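Local structure of pectate lyase (Bacillus, 3VMV) at residues Val216-Asn220 and Tyr302-Ser308; Ala237-Val241 and Thr296-Pro300. The protein probably cleaves polygalacturonate, the backbone of pectin, by beta-elimination, as a secreted lyase of polysaccharide lyase family 1. One frame throughout, in Å; residues are numbered along the deposited sequence.

In the fold
Both contacts involve parallel beta-strands that lie next to each other in the right-handed beta-helix, 215-219 and then 238-242. After these the chain runs on through strands 276-280 and 283-285 before it leaves regular structure and turns back along the helix. Residues 296-300 reach strand 238-242 first and close the shorter loop, interaction 2. A few residues later, 302-308 meet the preceding strand, 215-219, so interaction 1 closes a longer loop with interaction 2 nested inside it. The returning segment thus lies across two neighbouring strands in the reverse of their chain order. It then leads into helix 309-319. Where the two contacts meet, H217 packs on F240 and P300.

Interaction 1 of 2, residues Val216-Asn220 and Tyr302-Ser308; sequences VHMFN and YSYQVQS
H217 points its CE1 edge at the face of Y304, the carbon standing 3.5 Å above the centre of the phenol ring with the two planes at 71°. This T-shaped pair belongs to an aromatic cluster of H217, F219, Y302 and Y304 on the outside of the parallel beta-helix, where the loop leading into helix 309-319 folds back over strand 215-219. F219 CD2 lies over one face of the imidazole, away from its middle; on the opposite side the F240 ring, nearly parallel, lies displaced, meeting the imidazole near its CD2 rim. At the edge, close to the imidazole plane, Y302 OH meets H217 ND1 in a 2.6 Å hydrogen bond of 151°; either may be the donor. T195 is a second partner of that hydroxyl, while H217 NE2 bonds E242, so both imidazole nitrogens are engaged and the ring's rotation is fixed. An extended chi1 of -177° swings the imidazole out from the strand to reach both tyrosines. Y304 also places CD1 over the centre of the F219 ring, the planes oblique to one another. Were Y304 reduced to an alanine, the CE1 edge of H217 would probably lose the face it rests on and a gap would open beside F219. Further along, F219 CE1 lies 3.4 Å from Q305 O, and F219 CD1 lies 3.9 Å from V306 CG2.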
# COMPACT_ATOMS: atom_id res chain seq x y z
N VAL A 216 -12.39 2.44 3.05
CA VAL A 216 -11.40 2.47 1.97
C VAL A 216 -12.06 2.94 0.68
O VAL A 216 -13.20 2.56 0.39
CB VAL A 216 -10.84 1.06 1.78
CG1 VAL A 216 -9.89 1.01 0.62
CG2 VAL A 216 -10.16 0.59 3.07
N HIS A 217 -11.37 3.78 -0.09
CA HIS A 217 -11.81 4.17 -1.43
C HIS A 217 -10.79 3.64 -2.43
O HIS A 217 -9.61 3.93 -2.28
CB HIS A 217 -11.88 5.69 -1.46
CG HIS A 217 -12.39 6.30 -2.74
ND1 HIS A 217 -12.06 7.60 -3.07
CD2 HIS A 217 -13.20 5.85 -3.73
CE1 HIS A 217 -12.67 7.93 -4.20
NE2 HIS A 217 -13.35 6.89 -4.63
N MET A 218 -11.25 2.87 -3.41
CA MET A 218 -10.40 2.44 -4.51
C MET A 218 -10.97 2.97 -5.81
O MET A 218 -12.10 2.59 -6.18
CB MET A 218 -10.35 0.92 -4.58
CG MET A 218 -9.96 0.30 -3.25
SD MET A 218 -9.55 -1.46 -3.41
CE MET A 218 -7.92 -1.43 -4.13
N PHE A 219 -10.23 3.89 -6.44
CA PHE A 219 -10.68 4.39 -7.74
C PHE A 219 -9.60 4.40 -8.79
O PHE A 219 -8.42 4.64 -8.51
CB PHE A 219 -11.37 5.77 -7.62
CG PHE A 219 -10.46 6.93 -7.21
CD1 PHE A 219 -9.93 7.79 -8.18
CD2 PHE A 219 -10.18 7.18 -5.87
CE1 PHE A 219 -9.15 8.89 -7.84
CE2 PHE A 219 -9.36 8.28 -5.51
CZ PHE A 219 -8.85 9.14 -6.50
N ASN A 220 -10.01 4.13 -10.04
CA ASN A 220 -9.10 4.31 -11.18
C ASN A 220 -7.88 3.42 -11.08
O ASN A 220 -6.84 3.79 -11.63
CB ASN A 220 -8.67 5.78 -11.35
CG ASN A 220 -9.79 6.67 -11.90
OD1 ASN A 220 -10.89 6.20 -12.38
ND2 ASN A 220 -9.55 7.95 -11.84
N TYR A 302 -14.01 13.34 1.11
CA TYR A 302 -13.07 14.30 0.57
C TYR A 302 -13.39 14.58 -0.90
O TYR A 302 -14.08 13.80 -1.54
CB TYR A 302 -11.60 13.82 0.72
CG TYR A 302 -11.33 12.40 0.21
CD1 TYR A 302 -11.40 12.10 -1.15
CD2 TYR A 302 -11.04 11.36 1.10
CE1 TYR A 302 -11.15 10.81 -1.62
CE2 TYR A 302 -10.79 10.06 0.61
CZ TYR A 302 -10.83 9.81 -0.72
OH TYR A 302 -10.56 8.52 -1.17
N SER A 303 -12.86 15.71 -1.39
CA SER A 303 -12.94 16.05 -2.81
C SER A 303 -11.92 15.24 -3.58
O SER A 303 -10.84 14.97 -3.07
CB SER A 303 -12.63 17.54 -2.95
OG SER A 303 -13.56 18.33 -2.21
N TYR A 304 -12.22 14.93 -4.84
CA TYR A 304 -11.27 14.22 -5.66
C TYR A 304 -11.69 14.34 -7.13
O TYR A 304 -12.81 14.75 -7.44
CB TYR A 304 -11.12 12.73 -5.23
CG TYR A 304 -12.38 11.91 -5.38
CD1 TYR A 304 -12.58 11.08 -6.48
CD2 TYR A 304 -13.41 11.99 -4.42
CE1 TYR A 304 -13.75 10.35 -6.64
CE2 TYR A 304 -14.58 11.23 -4.55
CZ TYR A 304 -14.76 10.41 -5.68
OH TYR A 304 -15.92 9.69 -5.78
N GLN A 305 -10.76 14.01 -8.01
CA GLN A 305 -11.02 13.93 -9.45
C GLN A 305 -10.93 12.50 -9.86
O GLN A 305 -9.97 11.81 -9.44
CB GLN A 305 -9.97 14.76 -10.18
CG GLN A 305 -10.13 16.23 -9.94
CD GLN A 305 -11.33 16.78 -10.67
OE1 GLN A 305 -11.53 16.51 -11.86
NE2 GLN A 305 -12.14 17.57 -9.96
N VAL A 306 -11.89 12.06 -10.66
CA VAL A 306 -11.94 10.64 -11.05
C VAL A 306 -12.17 10.51 -12.55
O VAL A 306 -13.06 11.15 -13.12
CB VAL A 306 -12.96 9.87 -10.19
CG1 VAL A 306 -14.39 10.43 -10.34
CG2 VAL A 306 -12.95 8.37 -10.54
N GLN A 307 -11.31 9.74 -13.20
CA GLN A 307 -11.45 9.44 -14.64
C GLN A 307 -12.43 8.31 -14.88
O GLN A 307 -12.83 7.62 -13.96
CB GLN A 307 -10.09 8.99 -15.18
CG GLN A 307 -8.97 10.01 -15.04
CD GLN A 307 -7.69 9.43 -15.62
OE1 GLN A 307 -7.10 8.52 -15.04
NE2 GLN A 307 -7.36 9.82 -16.82
N SER A 308 -12.82 8.09 -16.13
CA SER A 308 -13.54 6.86 -16.42
C SER A 308 -12.59 5.67 -16.22
O SER A 308 -11.37 5.83 -16.17
CB SER A 308 -14.04 6.87 -17.86
OG SER A 308 -12.95 6.73 -18.77

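Interaction 2 of 2, residues Ala237-Val241 and Thr296-Pro300; sequences ARVFV and TNFTP
R238 and F298 run roughly perpendicular, yet their flat ends are inclined by only 31°. F298 CD1 lies 3.5 Å above the guanidinium plane of R238, nearer the edge of the group than its middle. A kink in the arginine chain at chi3 (-58°) turns the guanidinium back along the phenyl ring, and R238 NE forms a salt bridge with D215. Nearer the backbone, R238 CB packs 3.9 Å from F298 CG. F298 presents a ring edge to the strand, where F240 N lies near the ring plane, 3.9 Å from F298 CD2. Strand 238-242 is one of the parallel strands of the beta-helix, and 296-300 is an irregular segment laid against its outer side. An ST turn shapes this segment: T296 OG1 accepts from F298 N at 3.0 Å with an angle of 160°, and the same hydroxyl oxygen sits beside R238 CD. On the other side of F298, F240 CB packs against F298 O, a carbonyl hydrogen-bonded by the side-chain amide of N278. P300 then lies crosswise to F240, its CD 3.6 Å from F240 CD2.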
# COMPACT_ATOMS: atom_id res chain seq x y z
N ALA A 237 -15.80 -3.71 7.17
CA ALA A 237 -15.13 -2.79 6.24
C ALA A 237 -16.14 -2.19 5.28
O ALA A 237 -17.14 -2.80 4.99
CB ALA A 237 -14.07 -3.52 5.44
N ARG A 238 -15.88 -0.97 4.81
CA ARG A 238 -16.70 -0.38 3.74
C ARG A 238 -15.78 0.08 2.65
O ARG A 238 -14.90 0.94 2.91
CB ARG A 238 -17.48 0.83 4.25
CG ARG A 238 -18.49 0.40 5.32
CD ARG A 238 -19.39 1.55 5.74
NE ARG A 238 -18.61 2.68 6.25
CZ ARG A 238 -19.19 3.78 6.71
NH1 ARG A 238 -18.48 4.79 7.14
NH2 ARG A 238 -20.51 3.89 6.67
N VAL A 239 -15.92 -0.49 1.44
CA VAL A 239 -15.02 -0.10 0.35
C VAL A 239 -15.80 0.46 -0.82
O VAL A 239 -16.72 -0.21 -1.33
CB VAL A 239 -14.06 -1.26 -0.07
CG1 VAL A 239 -14.79 -2.46 -0.53
CG2 VAL A 239 -13.10 -0.79 -1.17
N PHE A 240 -15.52 1.71 -1.19
CA PHE A 240 -16.12 2.31 -2.39
C PHE A 240 -15.22 1.96 -3.58
O PHE A 240 -14.07 2.42 -3.62
CB PHE A 240 -16.30 3.82 -2.19
CG PHE A 240 -16.92 4.54 -3.38
CD1 PHE A 240 -17.90 3.91 -4.14
CD2 PHE A 240 -16.59 5.87 -3.66
CE1 PHE A 240 -18.51 4.58 -5.20
CE2 PHE A 240 -17.19 6.53 -4.73
CZ PHE A 240 -18.15 5.90 -5.49
N VAL A 241 -15.73 1.12 -4.48
CA VAL A 241 -14.97 0.60 -5.64
C VAL A 241 -15.50 1.33 -6.84
O VAL A 241 -16.58 1.03 -7.31
CB VAL A 241 -15.17 -0.89 -5.75
CG1 VAL A 241 -14.32 -1.49 -6.88
CG2 VAL A 241 -14.88 -1.55 -4.39
N THR A 296 -23.34 -1.17 0.42
CA THR A 296 -23.29 0.04 1.23
C THR A 296 -23.36 1.25 0.30
O THR A 296 -22.99 1.14 -0.88
CB THR A 296 -22.00 0.11 2.13
OG1 THR A 296 -22.00 1.34 2.88
CG2 THR A 296 -20.68 0.04 1.33
N ASN A 297 -23.82 2.38 0.86
CA ASN A 297 -23.79 3.67 0.16
C ASN A 297 -22.54 4.48 0.49
O ASN A 297 -22.41 5.63 0.04
CB ASN A 297 -24.99 4.52 0.57
CG ASN A 297 -26.31 3.89 0.22
OD1 ASN A 297 -27.21 3.78 1.07
ND2 ASN A 297 -26.44 3.47 -1.02
N PHE A 298 -21.61 3.89 1.26
CA PHE A 298 -20.38 4.59 1.66
C PHE A 298 -19.68 5.30 0.49
O PHE A 298 -19.37 4.69 -0.54
CB PHE A 298 -19.39 3.62 2.31
CG PHE A 298 -18.04 4.24 2.55
CD1 PHE A 298 -17.86 5.20 3.52
CD2 PHE A 298 -16.98 3.92 1.72
CE1 PHE A 298 -16.60 5.80 3.71
CE2 PHE A 298 -15.74 4.50 1.90
CZ PHE A 298 -15.55 5.45 2.89
N THR A 299 -19.45 6.61 0.69
CA THR A 299 -18.61 7.47 -0.16
C THR A 299 -17.66 8.22 0.79
O THR A 299 -18.04 8.60 1.90
CB THR A 299 -19.59 8.47 -0.84
OG1 THR A 299 -20.51 7.73 -1.66
CG2 THR A 299 -18.90 9.45 -1.69
N PRO A 300 -16.40 8.47 0.35
CA PRO A 300 -15.43 9.06 1.25
C PRO A 300 -15.66 10.57 1.41
O PRO A 300 -16.24 11.25 0.55
CB PRO A 300 -14.08 8.79 0.56
CG PRO A 300 -14.46 8.78 -0.94
CD PRO A 300 -15.81 8.12 -0.96